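Local structure of SusD family protein (7KV1) at residues A198-K203 with V228-A233; R141-M146 with V204-Y209; D351-A356 with A441-L446. The protein probably binds beta-glucan at the bacterial cell surface as a SusD-type glycan-binding protein of a human gut Bacteroides. All coordinates share one frame; numbering follows the deposited sequence.

Contact 1. Residues A198-K203 with V228-A233; sequences AVIDSK and VTQAMA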
# COMPACT_ATOMS: atom_id res chain seq x y z
N ALA A 198 -1.76 -1.29 -22.12
CA ALA A 198 -1.98 -2.50 -22.95
C ALA A 198 -2.83 -3.52 -22.20
O ALA A 198 -3.79 -4.09 -22.80
CB ALA A 198 -0.67 -3.08 -23.43
N VAL A 199 -2.56 -3.76 -20.93
CA VAL A 199 -3.38 -4.73 -20.14
C VAL A 199 -4.83 -4.23 -20.07
O VAL A 199 -5.76 -5.00 -20.34
CB VAL A 199 -2.76 -4.98 -18.76
CG1 VAL A 199 -3.72 -5.68 -17.82
CG2 VAL A 199 -1.45 -5.75 -18.89
N ILE A 200 -5.03 -2.98 -19.70
CA ILE A 200 -6.40 -2.40 -19.51
C ILE A 200 -7.15 -2.40 -20.87
O ILE A 200 -8.35 -2.84 -20.91
CB ILE A 200 -6.27 -1.00 -18.87
CG1 ILE A 200 -5.89 -1.14 -17.39
CG2 ILE A 200 -7.54 -0.18 -19.06
CD1 ILE A 200 -5.48 0.15 -16.72
N ASP A 201 -6.51 -1.94 -21.94
CA ASP A 201 -7.14 -1.81 -23.29
C ASP A 201 -7.52 -3.20 -23.83
O ASP A 201 -8.42 -3.23 -24.66
CB ASP A 201 -6.23 -1.12 -24.31
CG ASP A 201 -5.99 0.35 -24.04
OD1 ASP A 201 -6.73 0.91 -23.23
OD2 ASP A 201 -5.07 0.93 -24.67
N SER A 202 -6.87 -4.29 -23.41
CA SER A 202 -7.25 -5.68 -23.80
C SER A 202 -8.72 -5.97 -23.43
O SER A 202 -9.31 -6.85 -24.08
CB SER A 202 -6.32 -6.71 -23.22
OG SER A 202 -6.59 -6.97 -21.84
N LYS A 203 -9.26 -5.29 -22.41
CA LYS A 203 -10.56 -5.58 -21.74
C LYS A 203 -10.78 -7.09 -21.53
O LYS A 203 -11.94 -7.56 -21.66
CB LYS A 203 -11.69 -4.94 -22.54
CG LYS A 203 -11.71 -3.42 -22.50
CD LYS A 203 -13.06 -2.81 -22.84
CE LYS A 203 -12.97 -1.77 -23.93
NZ LYS A 203 -12.19 -0.58 -23.48
N VAL A 228 -6.24 -10.62 -9.41
CA VAL A 228 -6.26 -9.22 -9.90
C VAL A 228 -7.39 -9.10 -10.90
O VAL A 228 -7.74 -10.13 -11.54
CB VAL A 228 -4.89 -8.83 -10.44
CG1 VAL A 228 -3.88 -8.98 -9.32
CG2 VAL A 228 -4.45 -9.64 -11.67
N THR A 229 -7.93 -7.90 -10.98
CA THR A 229 -9.17 -7.56 -11.71
C THR A 229 -8.95 -6.27 -12.50
O THR A 229 -7.94 -5.56 -12.27
CB THR A 229 -10.36 -7.43 -10.76
OG1 THR A 229 -10.03 -6.37 -9.87
CG2 THR A 229 -10.67 -8.69 -9.98
N GLN A 230 -9.87 -5.97 -13.39
CA GLN A 230 -9.82 -4.72 -14.16
C GLN A 230 -9.97 -3.56 -13.16
O GLN A 230 -9.34 -2.52 -13.37
CB GLN A 230 -10.89 -4.78 -15.24
CG GLN A 230 -10.81 -3.61 -16.19
CD GLN A 230 -9.81 -3.82 -17.28
OE1 GLN A 230 -8.88 -4.62 -17.15
NE2 GLN A 230 -10.00 -3.07 -18.36
N ALA A 231 -10.82 -3.69 -12.14
CA ALA A 231 -11.00 -2.63 -11.13
C ALA A 231 -9.66 -2.41 -10.42
O ALA A 231 -9.27 -1.27 -10.17
CB ALA A 231 -12.09 -2.98 -10.14
N MET A 232 -8.96 -3.48 -10.08
CA MET A 232 -7.65 -3.34 -9.39
C MET A 232 -6.68 -2.62 -10.32
O MET A 232 -5.92 -1.77 -9.83
CB MET A 232 -7.11 -4.70 -8.95
CG MET A 232 -5.74 -4.61 -8.31
SD MET A 232 -4.44 -5.03 -9.48
CE MET A 232 -3.02 -5.13 -8.39
N ALA A 233 -6.73 -2.93 -11.63
CA ALA A 233 -5.90 -2.33 -12.69
C ALA A 233 -6.15 -0.81 -12.75
O ALA A 233 -5.17 -0.02 -12.86
CB ALA A 233 -6.19 -2.98 -14.03
O HOH W 1 -7.99 -6.28 -18.97
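The polar part of this contact is carried by the amide of Gln-230, in the first turn of helix 230-244, which reaches the C-terminal end of helix 185-201. With CG anti to the backbone N (chi1 -173°) and the chain bent at chi2, the amide is carried across to the last turn of the other helix. Gln-230 NE2 donates to Ile-200 O over 3.0 Å, nearly straight at 164°, arriving in the carbonyl plane on a lone pair, while the acceptor lies almost in the plane of the amide. The same carbonyl also takes the backbone N-H of Lys-203, so two donors grip it where the helix gives way to the positive phi of Lys-203. Ile-200 CG2 lies beside the amide nitrogen, 3.9 Å from Gln-230 NE2. The other end of the amide works through water: one water donates to Gln-230 OE1 at 2.6 Å and to Val-199 O at 2.9 Å. Val-199 O also accepts from Ser-202 OG at 2.6 Å. Both amide atoms are thus tied to successive carbonyls, which fixes the amide's rotation. An alanine in place of Gln-230 would remove the amide and would probably leave the carbonyl of Ile-200 one donor short and the bridging water less firmly held.

Apolar packing works alongside the amide: Ile-200 CG1 rests on Ala-233 CB at 3.8 Å, and Tyr-256 of helix 250-262 packs on the Ile-200 side chain.

The start of helix 230-244 is capped by Thr-229, its N-cap, with OG1 accepting from Met-232 N at 3.1 Å. The arrangement, a side-chain amide closing the carbonyl end of one helix from the capped first turn of the next, joins consecutive helices of the alpha-helical, TPR-related scaffold of SusD proteins.

Contact 2. Residues R141-M146 with V204-Y209; sequences RKLYEM and VLPLKY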
# COMPACT_ATOMS: atom_id res chain seq x y z
N ARG A 141 -6.11 -18.46 -21.86
CA ARG A 141 -4.72 -18.02 -22.12
C ARG A 141 -4.64 -16.51 -21.90
O ARG A 141 -3.65 -16.06 -21.30
CB ARG A 141 -4.26 -18.34 -23.55
CG ARG A 141 -2.75 -18.22 -23.71
CD ARG A 141 -2.32 -18.27 -25.15
NE ARG A 141 -2.90 -17.20 -25.94
CZ ARG A 141 -2.48 -15.93 -25.93
NH1 ARG A 141 -1.48 -15.54 -25.14
NH2 ARG A 141 -3.07 -15.04 -26.72
N LYS A 142 -5.62 -15.78 -22.41
CA LYS A 142 -5.67 -14.30 -22.34
C LYS A 142 -5.84 -13.92 -20.87
O LYS A 142 -5.14 -12.98 -20.43
CB LYS A 142 -6.79 -13.72 -23.21
CG LYS A 142 -6.59 -13.71 -24.73
CD LYS A 142 -5.21 -13.33 -25.25
CE LYS A 142 -4.85 -11.86 -25.13
NZ LYS A 142 -3.50 -11.57 -25.70
N LEU A 143 -6.74 -14.60 -20.16
CA LEU A 143 -6.97 -14.38 -18.71
C LEU A 143 -5.66 -14.62 -17.94
O LEU A 143 -5.33 -13.76 -17.09
CB LEU A 143 -8.09 -15.27 -18.17
CG LEU A 143 -9.50 -14.70 -18.29
CD1 LEU A 143 -10.50 -15.63 -17.60
CD2 LEU A 143 -9.59 -13.31 -17.68
N TYR A 144 -4.96 -15.74 -18.19
CA TYR A 144 -3.71 -16.07 -17.45
C TYR A 144 -2.65 -15.00 -17.77
O TYR A 144 -1.99 -14.51 -16.84
CB TYR A 144 -3.17 -17.47 -17.78
CG TYR A 144 -4.11 -18.63 -17.52
CD1 TYR A 144 -5.04 -18.61 -16.49
CD2 TYR A 144 -4.05 -19.76 -18.31
CE1 TYR A 144 -5.90 -19.68 -16.26
CE2 TYR A 144 -4.90 -20.83 -18.11
CZ TYR A 144 -5.83 -20.79 -17.09
OH TYR A 144 -6.66 -21.87 -16.91
N GLU A 145 -2.56 -14.62 -19.04
CA GLU A 145 -1.61 -13.63 -19.57
C GLU A 145 -1.81 -12.28 -18.87
O GLU A 145 -0.84 -11.70 -18.39
CB GLU A 145 -1.82 -13.39 -21.06
CG GLU A 145 -0.87 -12.36 -21.60
CD GLU A 145 -1.11 -11.94 -23.03
OE1 GLU A 145 -1.91 -12.59 -23.71
OE2 GLU A 145 -0.52 -10.96 -23.43
N MET A 146 -3.04 -11.79 -18.86
CA MET A 146 -3.33 -10.45 -18.34
C MET A 146 -3.16 -10.45 -16.82
O MET A 146 -2.70 -9.43 -16.29
CB MET A 146 -4.71 -9.98 -18.77
CG MET A 146 -4.75 -9.60 -20.27
SD MET A 146 -3.26 -8.80 -20.95
CE MET A 146 -3.56 -8.93 -22.72
N VAL A 204 -9.74 -7.80 -21.10
CA VAL A 204 -9.77 -9.25 -20.79
C VAL A 204 -10.20 -9.49 -19.34
O VAL A 204 -11.04 -10.42 -19.09
CB VAL A 204 -8.37 -9.84 -21.06
CG1 VAL A 204 -8.09 -11.12 -20.29
CG2 VAL A 204 -8.16 -10.03 -22.55
N LEU A 205 -9.61 -8.76 -18.38
CA LEU A 205 -9.83 -9.08 -16.95
C LEU A 205 -11.28 -8.78 -16.59
O LEU A 205 -11.84 -7.79 -17.03
CB LEU A 205 -8.87 -8.27 -16.08
CG LEU A 205 -7.38 -8.51 -16.32
CD1 LEU A 205 -6.55 -7.62 -15.42
CD2 LEU A 205 -7.03 -9.97 -16.09
N PRO A 206 -11.91 -9.58 -15.72
CA PRO A 206 -13.23 -9.23 -15.22
C PRO A 206 -13.15 -8.03 -14.26
O PRO A 206 -12.08 -7.74 -13.69
CB PRO A 206 -13.67 -10.50 -14.52
CG PRO A 206 -12.39 -11.11 -14.04
CD PRO A 206 -11.36 -10.79 -15.11
N LEU A 207 -14.25 -7.28 -14.13
CA LEU A 207 -14.23 -5.98 -13.40
C LEU A 207 -14.00 -6.29 -11.93
O LEU A 207 -13.11 -5.64 -11.32
CB LEU A 207 -15.53 -5.19 -13.60
CG LEU A 207 -15.50 -3.78 -12.99
CD1 LEU A 207 -14.48 -2.89 -13.68
CD2 LEU A 207 -16.87 -3.13 -13.04
N LYS A 208 -14.73 -7.28 -11.42
CA LYS A 208 -14.80 -7.60 -9.97
C LYS A 208 -14.77 -9.11 -9.71
O LYS A 208 -14.06 -9.52 -8.74
CB LYS A 208 -16.07 -6.98 -9.39
CG LYS A 208 -16.20 -7.17 -7.88
CD LYS A 208 -17.51 -6.69 -7.32
CE LYS A 208 -17.55 -6.85 -5.82
NZ LYS A 208 -18.76 -6.24 -5.23
N TYR A 209 -15.51 -9.92 -10.48
CA TYR A 209 -15.66 -11.38 -10.22
C TYR A 209 -15.26 -12.17 -11.45
O TYR A 209 -15.62 -11.78 -12.57
CB TYR A 209 -17.09 -11.77 -9.84
CG TYR A 209 -17.56 -11.27 -8.50
CD1 TYR A 209 -17.01 -11.75 -7.32
CD2 TYR A 209 -18.58 -10.33 -8.40
CE1 TYR A 209 -17.45 -11.31 -6.09
CE2 TYR A 209 -19.03 -9.87 -7.17
CZ TYR A 209 -18.46 -10.36 -6.01
OH TYR A 209 -18.90 -9.92 -4.80
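Helix 138-162 of the TPR-related helical scaffold is packed here by the loop that leaves helix 185-201, through apolar contacts. Val-204 lies at the centre, its CB directed at the helix. Followed outward, Val-204 CB stands 3.7 Å from Met-146 CG, the two side chains crossing at about a right angle. CG1, anti to the backbone N (chi1 157°), comes within 3.5 Å of Lys-142 O and also touches Leu-143 CD2 and Met-146 CG. CG2, on the other branch, lies 4.0 Å from Lys-142 CB and near Met-146 CG, so both methyls lie between Lys-142 and Met-146, one turn apart on the helix.

The loop then draws away from the helix: Leu-205 CD2 still sits against Met-146 CB at 3.5 Å, and Pro-206 CD meets Leu-143 CD2. Beyond its packed CB, the Lys-142 chain bends at chi2 and chi3 and leads away from the loop, so that NZ forms a salt bridge with Glu-145. Glu-145 also pairs, weakly, with Arg-141 and, through its second oxygen, with Arg-149. Within this charged cluster, Lys-142 NZ meets Glu-145 OE1 at 2.7 Å on the syn lone pair of the carboxylate oxygen.

Contact 3. Residues D351-A356 with A441-L446; sequences DKRRDA and AGLAGL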
# COMPACT_ATOMS: atom_id res chain seq x y z
N ASP A 351 -15.92 11.91 14.45
CA ASP A 351 -15.36 11.07 13.35
C ASP A 351 -15.39 9.60 13.76
O ASP A 351 -14.64 9.20 14.66
CB ASP A 351 -13.97 11.55 12.95
CG ASP A 351 -13.53 11.05 11.57
OD1 ASP A 351 -13.90 9.92 11.27
OD2 ASP A 351 -12.83 11.84 10.83
N LYS A 352 -16.20 8.80 13.09
CA LYS A 352 -16.33 7.37 13.40
C LYS A 352 -15.02 6.64 13.09
O LYS A 352 -14.87 5.52 13.58
CB LYS A 352 -17.50 6.74 12.65
CG LYS A 352 -18.87 7.22 13.10
CD LYS A 352 -19.99 6.63 12.31
CE LYS A 352 -21.34 7.10 12.82
NZ LYS A 352 -22.42 6.52 11.99
N ARG A 353 -14.12 7.23 12.31
CA ARG A 353 -12.85 6.56 11.94
C ARG A 353 -11.91 6.54 13.14
O ARG A 353 -11.10 5.63 13.20
CB ARG A 353 -12.20 7.23 10.74
CG ARG A 353 -13.04 7.07 9.49
CD ARG A 353 -12.55 7.91 8.32
NE ARG A 353 -12.72 9.33 8.59
CZ ARG A 353 -12.72 10.27 7.66
NH1 ARG A 353 -12.55 9.95 6.40
NH2 ARG A 353 -12.88 11.53 8.02
N ARG A 354 -12.04 7.47 14.08
CA ARG A 354 -11.08 7.57 15.21
C ARG A 354 -11.06 6.26 16.01
O ARG A 354 -9.97 5.72 16.20
CB ARG A 354 -11.37 8.71 16.15
CG ARG A 354 -10.29 8.84 17.22
CD ARG A 354 -10.48 10.05 18.09
NE ARG A 354 -11.55 9.80 19.04
CZ ARG A 354 -11.95 10.67 19.97
NH1 ARG A 354 -11.40 11.86 20.06
NH2 ARG A 354 -12.91 10.33 20.80
N ASP A 355 -12.21 5.77 16.48
CA ASP A 355 -12.19 4.54 17.32
C ASP A 355 -11.85 3.30 16.45
O ASP A 355 -11.23 2.39 16.98
CB ASP A 355 -13.46 4.43 18.15
CG ASP A 355 -13.59 5.49 19.24
OD1 ASP A 355 -12.59 6.26 19.53
OD2 ASP A 355 -14.69 5.56 19.78
N ALA A 356 -12.15 3.29 15.16
CA ALA A 356 -11.78 2.14 14.28
C ALA A 356 -10.30 2.19 13.91
O ALA A 356 -9.78 1.18 13.37
CB ALA A 356 -12.59 2.13 13.01
N ALA A 441 -18.21 8.53 7.46
CA ALA A 441 -17.42 8.73 8.70
C ALA A 441 -18.20 9.51 9.78
O ALA A 441 -17.67 9.68 10.86
CB ALA A 441 -16.12 9.38 8.36
N GLY A 442 -19.43 9.95 9.51
CA GLY A 442 -20.29 10.66 10.49
C GLY A 442 -20.06 12.17 10.51
O GLY A 442 -20.56 12.83 11.44
N LEU A 443 -19.33 12.70 9.53
CA LEU A 443 -18.98 14.13 9.44
C LEU A 443 -19.99 14.80 8.53
O LEU A 443 -20.55 14.10 7.66
CB LEU A 443 -17.59 14.32 8.87
CG LEU A 443 -16.43 13.75 9.69
CD1 LEU A 443 -15.11 14.16 9.06
CD2 LEU A 443 -16.51 14.21 11.14
N ALA A 444 -20.10 16.12 8.70
CA ALA A 444 -20.83 17.04 7.80
C ALA A 444 -20.10 17.09 6.46
O ALA A 444 -18.83 17.10 6.44
CB ALA A 444 -20.92 18.42 8.42
N GLY A 445 -20.86 17.15 5.38
CA GLY A 445 -20.31 17.37 4.02
C GLY A 445 -19.65 18.74 3.93
O GLY A 445 -20.01 19.61 4.77
N LEU A 446 -18.68 18.93 3.03
CA LEU A 446 -18.12 20.26 2.71
C LEU A 446 -19.02 20.91 1.64
O LEU A 446 -19.45 20.19 0.75
CB LEU A 446 -16.68 20.13 2.20
CG LEU A 446 -15.71 19.44 3.15
CD1 LEU A 446 -14.30 19.47 2.60
CD2 LEU A 446 -15.74 20.08 4.52
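The backbones of the two segments come closest at Lys-352 and Ala-441, where Lys-352 N donates to Ala-441 O over 2.8 Å at a nearly straight 173°. The acceptor belongs to a Schellman motif that ends helix 429-440, with Gly-442 at positive phi, so a helix terminus of the SusD-family domain is joined to the turn leading into helix 353-357. A CB on Gly-442 would crowd Lys-352 CG.

Asp-351, with CG anti to its backbone N (chi1 -161°), organises that turn. Its OD1 accepts the capping bond from Arg-353 N, which comes from above the carboxylate plane, and also takes Arg-353 NE, while OD2 accepts from Arg-353 NH2 at 2.8 Å. The guanidinium therefore meets the carboxylate side-on, edge to edge, with both oxygens using their syn lone pairs. Glu-457 and Glu-461 of helix 451-461 add salt bridges to NH2 and NH1, so three carboxylates surround one buried guanidinium, whose charge is likely to keep them ionised. Leu-443 CD1 touches both partners of the ion pair, 3.7 Å from Asp-351 OD2 and 3.6 Å from Arg-353 NH2. Over one guanidinium face, offset toward its rim, sits Ala-441 CB, 3.4 Å from Arg-353 NE.

In the fold
Contacts 1 and 2 are neighbours, their centres about 7 Å apart, and interlock along the chain: 198-203 runs directly into 204-209, and Pro-206 O and Leu-207 O probably accept from Gln-230 N and Ala-231 N. Together they join helices 138-162, 185-201 and 230-244. Contact 1 is mostly buried and relies on an amide and a bridging water at a helix end; contact 2, only partly buried, is apolar across the interface, with a salt-bridge network within the helix segment. Contact 3, also partly buried, lies far along the chain, its centre about 33 Å from that of contact 1 and 36 Å from that of contact 2, and pairs a backbone bond with a buried ion pair.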